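Local coordinates for xylose isomerase domain protein TIM barrel (Planctomyces limnophilus, PDB 3TVA) that binds a magnesium ion in a TIM barrel of the xylose isomerase-like family and may be an isomerase, at residues I210-A218 against Q229-M240; M240-W248 against L279-A288. All coordinates share one frame; numbering follows the deposited sequence. Where two conformers were deposited one is given.

Contact 1 (210-218 with 229-240) and contact 2 (240-248 with 279-288) follow one another along the chain, share Met240, and have centres 14 Å apart on the same side of the chain's centre. Contact 1 reaches the metal site: His211 ND1 binds the magnesium ion, which Glu158, Asp184 and Glu259 also hold. Contact 2 is set back from it, the Met240 side chain being about 12 Å from the ion. The two meet directly where Tyr243 OH lies 3.0 Å from His211 O, probably as a hydrogen bond, and where Leu233 CD2 packs on Leu280 CG at 3.8 Å. A helix of contact 2 thus touches the backbone of a metal ligand.

Contact 1: residues I210-A218 against Q229-M240; sequences IHCKDALWA and QEVALGTGDVGM. With MG (magnesium ion), chain C.
Residues 214-216 and 229-231 run antiparallel, their axes 4.3 Å apart at 137°, as a beta extension of the TIM-barrel strand that carries His211. Leu216 and Gln229 form a hydrogen-bonded pair, N to O in both directions, while Ala215 faces Glu230 in a non-hydrogen-bonded pair. After 229-231 the chain turns back through a type II turn, Ala232 to Thr235, and wraps round the carboxylate of Asp214. Asp214 turns its CG away from the backbone N (chi1 -151°), which presents both oxygens to backbone N-H groups of this loop. OD1 takes Val238 N on its syn side at 3.0 Å, and also accepts from Ala215 N on the anti side. OD2 receives Gly234 N on its anti lone pair at 2.9 Å, adds a weak bond from Gly236 N, and accepts from a water that in turn receives Gly239 N. Such a grip holds the buried carboxylate against rotation and would probably favour its ionised form. Gly236 lies so close that a CB there would clash with Asp214 OD1 and Ala215 O.

Leu233 sets CD1 against the backbone of Cys212 and Lys213. The aliphatic part of Lys213 crosses Glu230 at about a right angle, Lys213 CG 3.5 Å from Glu230 OE2, but their charges pair elsewhere: Lys213 NZ bonds Asp184, a magnesium ligand, and Glu230 OE2 bridges to Arg260. His211 ND1 binds the magnesium ion at 2.5 Å. Farther out, Asp237 N gives a nearly straight bond to Ala215 O. The Asp237 carboxylate plane is 20° from that of the Trp217 indole; its OD2 accepts Trp217 N through the anti lone pair at 2.9 Å and lies 3.2 Å from Trp217 CD1.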
loop_
_atom_site.group_PDB
_atom_site.type_symbol
_atom_site.label_atom_id
_atom_site.label_comp_id
_atom_site.label_asym_id
_atom_site.label_seq_id
_atom_site.Cartn_x
_atom_site.Cartn_y
_atom_site.Cartn_z
ATOM N N ILE A 210 5.349 -4.625 -0.439
ATOM C CA ILE A 210 5.897 -3.471 0.272
ATOM C C ILE A 210 5.907 -2.222 -0.585
ATOM O O ILE A 210 5.879 -2.297 -1.809
ATOM C CB ILE A 210 7.351 -3.712 0.752
ATOM C CG1 ILE A 210 8.285 -3.820 -0.442
ATOM C CG2 ILE A 210 7.473 -4.983 1.642
ATOM C CD1 ILE A 210 9.495 -2.943 -0.323
ATOM N N HIS A 211 5.954 -1.072 0.082
ATOM C CA HIS A 211 6.228 0.185 -0.580
ATOM C C HIS A 211 7.581 0.723 -0.136
ATOM O O HIS A 211 7.947 0.633 1.043
ATOM C CB HIS A 211 5.098 1.184 -0.311
ATOM C CG HIS A 211 3.831 0.837 -1.029
ATOM N ND1 HIS A 211 2.613 1.398 -0.722
ATOM C CD2 HIS A 211 3.595 -0.033 -2.043
ATOM C CE1 HIS A 211 1.676 0.889 -1.501
ATOM N NE2 HIS A 211 2.246 0.020 -2.319
ATOM N N CYS A 212 8.342 1.239 -1.094
ATOM C CA CYS A 212 9.563 1.946 -0.773
ATOM C C CYS A 212 9.257 3.422 -0.856
ATOM O O CYS A 212 9.057 3.969 -1.942
ATOM C CB CYS A 212 10.682 1.587 -1.751
ATOM S SG CYS A 212 11.209 -0.129 -1.547
ATOM N N LYS A 213 9.224 4.052 0.311
ATOM C CA LYS A 213 8.891 5.462 0.429
ATOM C C LYS A 213 9.661 5.970 1.645
ATOM O O LYS A 213 9.996 5.185 2.536
ATOM C CB LYS A 213 7.380 5.643 0.620
ATOM C CG LYS A 213 6.935 7.088 0.447
ATOM C CD LYS A 213 5.771 7.452 1.347
ATOM C CE LYS A 213 4.506 6.823 0.911
ATOM N NZ LYS A 213 3.520 6.693 2.041
ATOM N N ASP A 214 9.955 7.266 1.694
ATOM C CA ASP A 214 10.767 7.802 2.791
ATOM C C ASP A 214 10.102 9.036 3.406
ATOM O O ASP A 214 9.302 9.712 2.752
ATOM C CB ASP A 214 12.174 8.151 2.283
ATOM C CG ASP A 214 13.258 8.024 3.366
ATOM O OD1 ASP A 214 12.932 7.948 4.575
ATOM O OD2 ASP A 214 14.451 8.013 2.996
ATOM N N ALA A 215 10.433 9.331 4.660
ATOM C CA ALA A 215 9.851 10.486 5.337
ATOM C C ALA A 215 10.729 10.972 6.479
ATOM O O ALA A 215 11.570 10.228 6.985
ATOM C CB ALA A 215 8.452 10.148 5.857
ATOM N N LEU A 216 10.513 12.220 6.885
ATOM C CA LEU A 216 11.183 12.801 8.047
ATOM C C LEU A 216 10.204 12.831 9.213
ATOM O O LEU A 216 9.023 13.138 9.022
ATOM C CB LEU A 216 11.642 14.233 7.735
ATOM C CG LEU A 216 12.685 14.399 6.625
ATOM C CD1 LEU A 216 12.881 15.892 6.268
ATOM C CD2 LEU A 216 14.030 13.755 7.038
ATOM N N TRP A 217 10.675 12.504 10.412
ATOM C CA TRP A 217 9.837 12.625 11.607
ATOM C C TRP A 217 9.369 14.062 11.813
ATOM O O TRP A 217 10.087 15.009 11.494
ATOM C CB TRP A 217 10.614 12.209 12.860
ATOM C CG TRP A 217 10.949 10.761 12.906
ATOM C CD1 TRP A 217 12.135 10.181 12.551
ATOM C CD2 TRP A 217 10.094 9.697 13.336
ATOM N NE1 TRP A 217 12.062 8.817 12.723
ATOM C CE2 TRP A 217 10.822 8.495 13.202
ATOM C CE3 TRP A 217 8.781 9.641 13.808
ATOM C CZ2 TRP A 217 10.286 7.254 13.537
ATOM C CZ3 TRP A 217 8.244 8.410 14.132
ATOM C CH2 TRP A 217 8.997 7.230 13.993
ATOM N N ALA A 218 8.176 14.226 12.375
ATOM C CA ALA A 218 7.779 15.526 12.910
ATOM C C ALA A 218 8.647 15.834 14.133
ATOM O O ALA A 218 9.275 14.926 14.690
ATOM C CB ALA A 218 6.300 15.500 13.296
ATOM N N GLN A 229 7.092 14.601 7.205
ATOM C CA GLN A 229 7.216 15.102 5.840
ATOM C C GLN A 229 7.755 14.030 4.904
ATOM O O GLN A 229 8.832 13.490 5.139
ATOM C CB GLN A 229 8.156 16.314 5.811
ATOM C CG GLN A 229 8.389 16.880 4.417
ATOM C CD GLN A 229 9.537 17.888 4.368
ATOM O OE1 GLN A 229 10.181 18.177 5.385
ATOM N NE2 GLN A 229 9.800 18.425 3.175
ATOM N N GLU A 230 7.027 13.729 3.836
ATOM C CA GLU A 230 7.520 12.754 2.867
ATOM C C GLU A 230 8.619 13.392 2.028
ATOM O O GLU A 230 8.495 14.543 1.643
ATOM C CB GLU A 230 6.398 12.236 1.964
ATOM C CG GLU A 230 6.867 11.113 1.042
ATOM C CD GLU A 230 5.865 10.749 -0.055
ATOM O OE1 GLU A 230 4.652 11.015 0.114
ATOM O OE2 GLU A 230 6.304 10.196 -1.091
ATOM N N VAL A 231 9.697 12.653 1.769
ATOM C CA VAL A 231 10.824 13.170 0.996
ATOM C C VAL A 231 11.314 12.110 0.004
ATOM O O VAL A 231 10.932 10.948 0.102
ATOM C CB VAL A 231 12.002 13.586 1.915
ATOM C CG1 VAL A 231 11.619 14.782 2.773
ATOM C CG2 VAL A 231 12.432 12.410 2.791
ATOM N N ALA A 232 12.160 12.519 -0.942
ATOM C CA ALA A 232 12.722 11.608 -1.936
ATOM C C ALA A 232 13.429 10.411 -1.277
ATOM O O ALA A 232 14.053 10.545 -0.225
ATOM C CB ALA A 232 13.685 12.363 -2.860
ATOM N N LEU A 233 13.307 9.241 -1.899
ATOM C CA LEU A 233 13.799 8.003 -1.311
ATOM C C LEU A 233 15.277 8.121 -0.929
ATOM O O LEU A 233 16.104 8.524 -1.745
ATOM C CB LEU A 233 13.622 6.848 -2.294
ATOM C CG LEU A 233 13.555 5.470 -1.642
ATOM C CD1 LEU A 233 12.238 5.342 -0.891
ATOM C CD2 LEU A 233 13.719 4.349 -2.664
ATOM N N GLY A 234 15.593 7.787 0.321
ATOM C CA GLY A 234 16.964 7.833 0.797
ATOM C C GLY A 234 17.358 9.132 1.469
ATOM O O GLY A 234 18.425 9.209 2.079
ATOM N N THR A 235 16.536 10.171 1.329
ATOM C CA THR A 235 16.858 11.449 1.964
ATOM C C THR A 235 16.149 11.643 3.306
ATOM O O THR A 235 16.342 12.663 3.965
ATOM C CB THR A 235 16.587 12.658 1.035
ATOM O OG1 THR A 235 15.187 12.739 0.742
ATOM C CG2 THR A 235 17.373 12.513 -0.263
ATOM N N GLY A 236 15.338 10.663 3.703
ATOM C CA GLY A 236 14.574 10.762 4.936
ATOM C C GLY A 236 15.113 9.967 6.112
ATOM O O GLY A 236 16.306 9.694 6.184
ATOM N N ASP A 237 14.224 9.632 7.049
ATOM C CA ASP A 237 14.586 8.927 8.282
ATOM C C ASP A 237 14.351 7.409 8.299
ATOM O O ASP A 237 14.577 6.770 9.324
ATOM C CB ASP A 237 13.879 9.568 9.480
ATOM C CG ASP A 237 14.319 11.001 9.708
ATOM O OD1 ASP A 237 15.500 11.304 9.428
ATOM O OD2 ASP A 237 13.489 11.822 10.154
ATOM N N VAL A 238 13.860 6.837 7.201
ATOM C CA VAL A 238 13.635 5.398 7.176
ATOM C C VAL A 238 14.937 4.590 7.286
ATOM O O VAL A 238 14.971 3.630 8.047
ATOM C CB VAL A 238 12.803 4.913 5.954
ATOM C CG1 VAL A 238 12.800 3.378 5.891
ATOM C CG2 VAL A 238 11.383 5.429 6.037
ATOM N N GLY A 239 16.041 5.021 6.676
ATOM C CA GLY A 239 17.151 4.077 6.535
ATOM C C GLY A 239 16.970 2.993 5.473
ATOM O O GLY A 239 16.703 1.828 5.801
HETATM N N MSE A 240 16.985 3.398 4.203
HETATM C CA MSE A 240 16.737 2.477 3.093
HETATM C C MSE A 240 17.588 1.203 3.141
HETATM O O MSE A 240 17.085 0.107 2.900
HETATM C CB MSE A 240 16.905 3.190 1.751
HETATM C CG MSE A 240 15.984 2.676 0.635
HETATM SE SE MSE A 240 14.064 2.485 1.081
HETATM C CE MSE A 240 13.767 4.128 2.104
HETATM MG MG MG C . 2.082 3.248 0.811
HETATM O O HOH W 1 16.159 6.904 4.591
HETATM O O HOH W 2 9.370 9.003 -0.697
HETATM O O HOH W 3 13.434 6.436 12.333
#

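Contact 2: residues M240-W248 against L279-A288; sequences MEAYLTTLW and LLTGLRKKIA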
loop_
_atom_site.group_PDB
_atom_site.type_symbol
_atom_site.label_atom_id
_atom_site.label_comp_id
_atom_site.label_asym_id
_atom_site.label_seq_id
_atom_site.Cartn_x
_atom_site.Cartn_y
_atom_site.Cartn_z
HETATM N N MSE A 240 16.985 3.398 4.203
HETATM C CA MSE A 240 16.737 2.477 3.093
HETATM C C MSE A 240 17.588 1.203 3.141
HETATM O O MSE A 240 17.085 0.107 2.900
HETATM C CB MSE A 240 16.905 3.190 1.751
HETATM C CG MSE A 240 15.984 2.676 0.635
HETATM SE SE MSE A 240 14.064 2.485 1.081
HETATM C CE MSE A 240 13.767 4.128 2.104
ATOM N N GLU A 241 18.868 1.341 3.458
ATOM C CA GLU A 241 19.720 0.163 3.586
ATOM C C GLU A 241 19.290 -0.701 4.779
ATOM O O GLU A 241 19.238 -1.931 4.679
ATOM C CB GLU A 241 21.216 0.533 3.656
ATOM C CG GLU A 241 22.089 -0.688 3.746
ATOM C CD GLU A 241 23.463 -0.493 3.139
ATOM O OE1 GLU A 241 24.141 -1.520 2.901
ATOM O OE2 GLU A 241 23.866 0.673 2.905
ATOM N N ALA A 242 18.949 -0.059 5.896
ATOM C CA ALA A 242 18.424 -0.783 7.058
ATOM C C ALA A 242 17.120 -1.535 6.744
ATOM O O ALA A 242 16.921 -2.676 7.167
ATOM C CB ALA A 242 18.227 0.176 8.233
ATOM N N TYR A 243 16.241 -0.884 5.986
ATOM C CA TYR A 243 14.955 -1.450 5.594
ATOM C C TYR A 243 15.134 -2.667 4.675
ATOM O O TYR A 243 14.579 -3.734 4.933
ATOM C CB TYR A 243 14.148 -0.354 4.882
ATOM C CG TYR A 243 12.772 -0.716 4.349
ATOM C CD1 TYR A 243 11.872 -1.454 5.103
ATOM C CD2 TYR A 243 12.358 -0.258 3.098
ATOM C CE1 TYR A 243 10.599 -1.759 4.608
ATOM C CE2 TYR A 243 11.093 -0.555 2.597
ATOM C CZ TYR A 243 10.215 -1.300 3.360
ATOM O OH TYR A 243 8.944 -1.579 2.875
ATOM N N LEU A 244 15.907 -2.495 3.601
ATOM C CA LEU A 244 16.151 -3.577 2.658
ATOM C C LEU A 244 16.929 -4.764 3.257
ATOM O O LEU A 244 16.632 -5.912 2.938
ATOM C CB LEU A 244 16.841 -3.069 1.398
ATOM C CG LEU A 244 15.914 -2.713 0.227
ATOM C CD1 LEU A 244 14.899 -1.701 0.655
ATOM C CD2 LEU A 244 16.707 -2.201 -0.994
ATOM N N THR A 245 17.903 -4.478 4.114
ATOM C CA THR A 245 18.688 -5.545 4.713
ATOM C C THR A 245 17.808 -6.352 5.671
ATOM O O THR A 245 17.935 -7.568 5.762
ATOM C CB THR A 245 19.955 -4.999 5.419
ATOM O OG1 THR A 245 20.607 -4.036 4.568
ATOM C CG2 THR A 245 20.918 -6.114 5.718
ATOM N N THR A 246 16.893 -5.675 6.360
ATOM C CA THR A 246 15.927 -6.355 7.224
ATOM C C THR A 246 14.903 -7.169 6.407
ATOM O O THR A 246 14.563 -8.296 6.773
ATOM C CB THR A 246 15.196 -5.375 8.161
ATOM O OG1 THR A 246 16.158 -4.645 8.927
ATOM C CG2 THR A 246 14.275 -6.122 9.103
ATOM N N LEU A 247 14.423 -6.609 5.298
ATOM C CA LEU A 247 13.517 -7.349 4.406
ATOM C C LEU A 247 14.177 -8.622 3.913
ATOM O O LEU A 247 13.548 -9.677 3.827
ATOM C CB LEU A 247 13.134 -6.502 3.183
ATOM C CG LEU A 247 11.996 -5.488 3.356
ATOM C CD1 LEU A 247 11.854 -4.592 2.110
ATOM C CD2 LEU A 247 10.678 -6.203 3.670
ATOM N N TRP A 248 15.454 -8.518 3.565
ATOM C CA TRP A 248 16.167 -9.680 3.068
ATOM C C TRP A 248 16.235 -10.758 4.151
ATOM O O TRP A 248 15.959 -11.922 3.886
ATOM C CB TRP A 248 17.570 -9.290 2.616
ATOM C CG TRP A 248 18.325 -10.417 1.997
ATOM C CD1 TRP A 248 19.367 -11.124 2.554
ATOM C CD2 TRP A 248 18.108 -10.974 0.697
ATOM N NE1 TRP A 248 19.806 -12.087 1.670
ATOM C CE2 TRP A 248 19.047 -12.017 0.526
ATOM C CE3 TRP A 248 17.213 -10.686 -0.345
ATOM C CZ2 TRP A 248 19.116 -12.775 -0.648
ATOM C CZ3 TRP A 248 17.282 -11.440 -1.504
ATOM C CH2 TRP A 248 18.229 -12.472 -1.646
ATOM N N LEU A 279 18.892 4.088 -6.659
ATOM C CA LEU A 279 19.233 3.704 -5.292
ATOM C C LEU A 279 18.868 2.239 -4.980
ATOM O O LEU A 279 19.674 1.489 -4.417
ATOM C CB LEU A 279 18.538 4.639 -4.304
ATOM C CG LEU A 279 18.754 4.266 -2.841
ATOM C CD1 LEU A 279 20.223 4.501 -2.466
ATOM C CD2 LEU A 279 17.826 5.046 -1.925
ATOM N N LEU A 280 17.658 1.824 -5.349
ATOM C CA LEU A 280 17.215 0.462 -5.038
ATOM C C LEU A 280 17.959 -0.574 -5.867
ATOM O O LEU A 280 18.200 -1.697 -5.410
ATOM C CB LEU A 280 15.705 0.310 -5.245
ATOM C CG LEU A 280 14.816 1.100 -4.279
ATOM C CD1 LEU A 280 13.357 0.982 -4.674
ATOM C CD2 LEU A 280 15.015 0.617 -2.843
ATOM N N THR A 281 18.321 -0.197 -7.091
ATOM C CA THR A 281 19.032 -1.105 -7.982
ATOM C C THR A 281 20.425 -1.407 -7.415
ATOM O O THR A 281 20.873 -2.553 -7.441
ATOM C CB THR A 281 19.117 -0.524 -9.408
ATOM O OG1 THR A 281 17.792 -0.420 -9.949
ATOM C CG2 THR A 281 19.963 -1.399 -10.325
ATOM N N GLY A 282 21.090 -0.379 -6.891
ATOM C CA GLY A 282 22.380 -0.552 -6.237
ATOM C C GLY A 282 22.263 -1.376 -4.961
ATOM O O GLY A 282 23.084 -2.252 -4.701
ATOM N N LEU A 283 21.237 -1.114 -4.154
ATOM C CA LEU A 283 21.086 -1.870 -2.911
ATOM C C LEU A 283 20.712 -3.329 -3.191
ATOM O O LEU A 283 21.186 -4.239 -2.508
ATOM C CB LEU A 283 20.065 -1.211 -1.971
ATOM C CG LEU A 283 20.482 0.133 -1.352
ATOM C CD1 LEU A 283 19.292 0.772 -0.642
ATOM C CD2 LEU A 283 21.658 -0.033 -0.389
ATOM N N ARG A 284 19.879 -3.552 -4.205
ATOM C CA ARG A 284 19.541 -4.913 -4.604
ATOM C C ARG A 284 20.783 -5.681 -5.023
ATOM O O ARG A 284 20.953 -6.834 -4.650
ATOM C CB ARG A 284 18.529 -4.928 -5.754
ATOM C CG ARG A 284 18.081 -6.336 -6.165
ATOM C CD ARG A 284 17.015 -6.266 -7.261
ATOM N NE ARG A 284 17.584 -5.747 -8.504
ATOM C CZ ARG A 284 16.874 -5.361 -9.562
ATOM N NH1 ARG A 284 15.544 -5.424 -9.534
ATOM N NH2 ARG A 284 17.496 -4.908 -10.654
ATOM N N LYS A 285 21.647 -5.039 -5.806
ATOM C CA LYS A 285 22.864 -5.686 -6.279
ATOM C C LYS A 285 23.784 -6.050 -5.114
ATOM O O LYS A 285 24.420 -7.105 -5.109
ATOM C CB LYS A 285 23.605 -4.776 -7.260
ATOM C CG LYS A 285 24.900 -5.364 -7.803
ATOM C CD LYS A 285 25.547 -4.393 -8.782
ATOM C CE LYS A 285 27.005 -4.748 -9.062
ATOM N NZ LYS A 285 27.139 -6.011 -9.835
ATOM N N LYS A 286 23.850 -5.168 -4.127
ATOM C CA LYS A 286 24.645 -5.415 -2.933
ATOM C C LYS A 286 24.044 -6.511 -2.046
ATOM O O LYS A 286 24.740 -7.440 -1.642
ATOM C CB LYS A 286 24.788 -4.121 -2.130
ATOM C CG LYS A 286 25.670 -4.245 -0.901
ATOM C CD LYS A 286 25.581 -2.993 -0.043
ATOM C CE LYS A 286 26.502 -3.101 1.176
ATOM N NZ LYS A 286 26.569 -1.820 1.938
ATOM N N ILE A 287 22.765 -6.366 -1.705
ATOM C CA ILE A 287 22.113 -7.275 -0.759
ATOM C C ILE A 287 21.601 -8.600 -1.340
ATOM O O ILE A 287 21.820 -9.664 -0.763
ATOM C CB ILE A 287 20.946 -6.563 -0.056
ATOM C CG1 ILE A 287 21.445 -5.291 0.629
ATOM C CG2 ILE A 287 20.260 -7.479 0.952
ATOM C CD1 ILE A 287 20.301 -4.359 1.052
ATOM N N ALA A 288 20.925 -8.531 -2.484
ATOM C CA ALA A 288 20.306 -9.716 -3.071
ATOM C C ALA A 288 21.177 -10.358 -4.143
ATOM O O ALA A 288 20.838 -11.420 -4.667
ATOM C CB ALA A 288 18.930 -9.369 -3.636
#
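Leu244 projects into the seam between helices 240-248 and 279-287, whose axes come within 10.6 Å and cross at -43°. Both belong to the outer helices of the TIM barrel, one before and one after strand 256-258 in the chain. Leu244 CD2 sits 3.6 Å from Leu283 CB and also meets Leu280 CD2, while Leu244 CB touches Ile287 CD1. This apolar strip forms the close-packed part of the contact and continues at one end to Met240 CG, which rests against Leu279 and Leu283. At the other end the Trp248 indole, swung out with CG anti to the backbone N (chi1 -176°), covers the C-terminal end of 279-288. Ala288 CA lies over the six-membered ring, 3.9 Å from its centroid and 19° off the normal, and Ile287 CG2 makes an off-centre CH-pi contact with the five-membered ring. A serine in place of Trp248 would probably strip this aromatic cover and open a gap beside Ile287 and Ala288.

The solvent side is sparser and polar. There the extended chains of Glu241 and Lys286 cross at about a right angle in a salt bridge, Lys286 NZ meeting the syn lone pair of Glu241 OE1 at 2.6 Å.

Around this helix pair, Tyr10 and Trp11 meet the Trp248 ring edge-to-face, Tyr243 packs against helix 196-203, and Leu280 and Tyr243 touch strand 207-216 of the barrel.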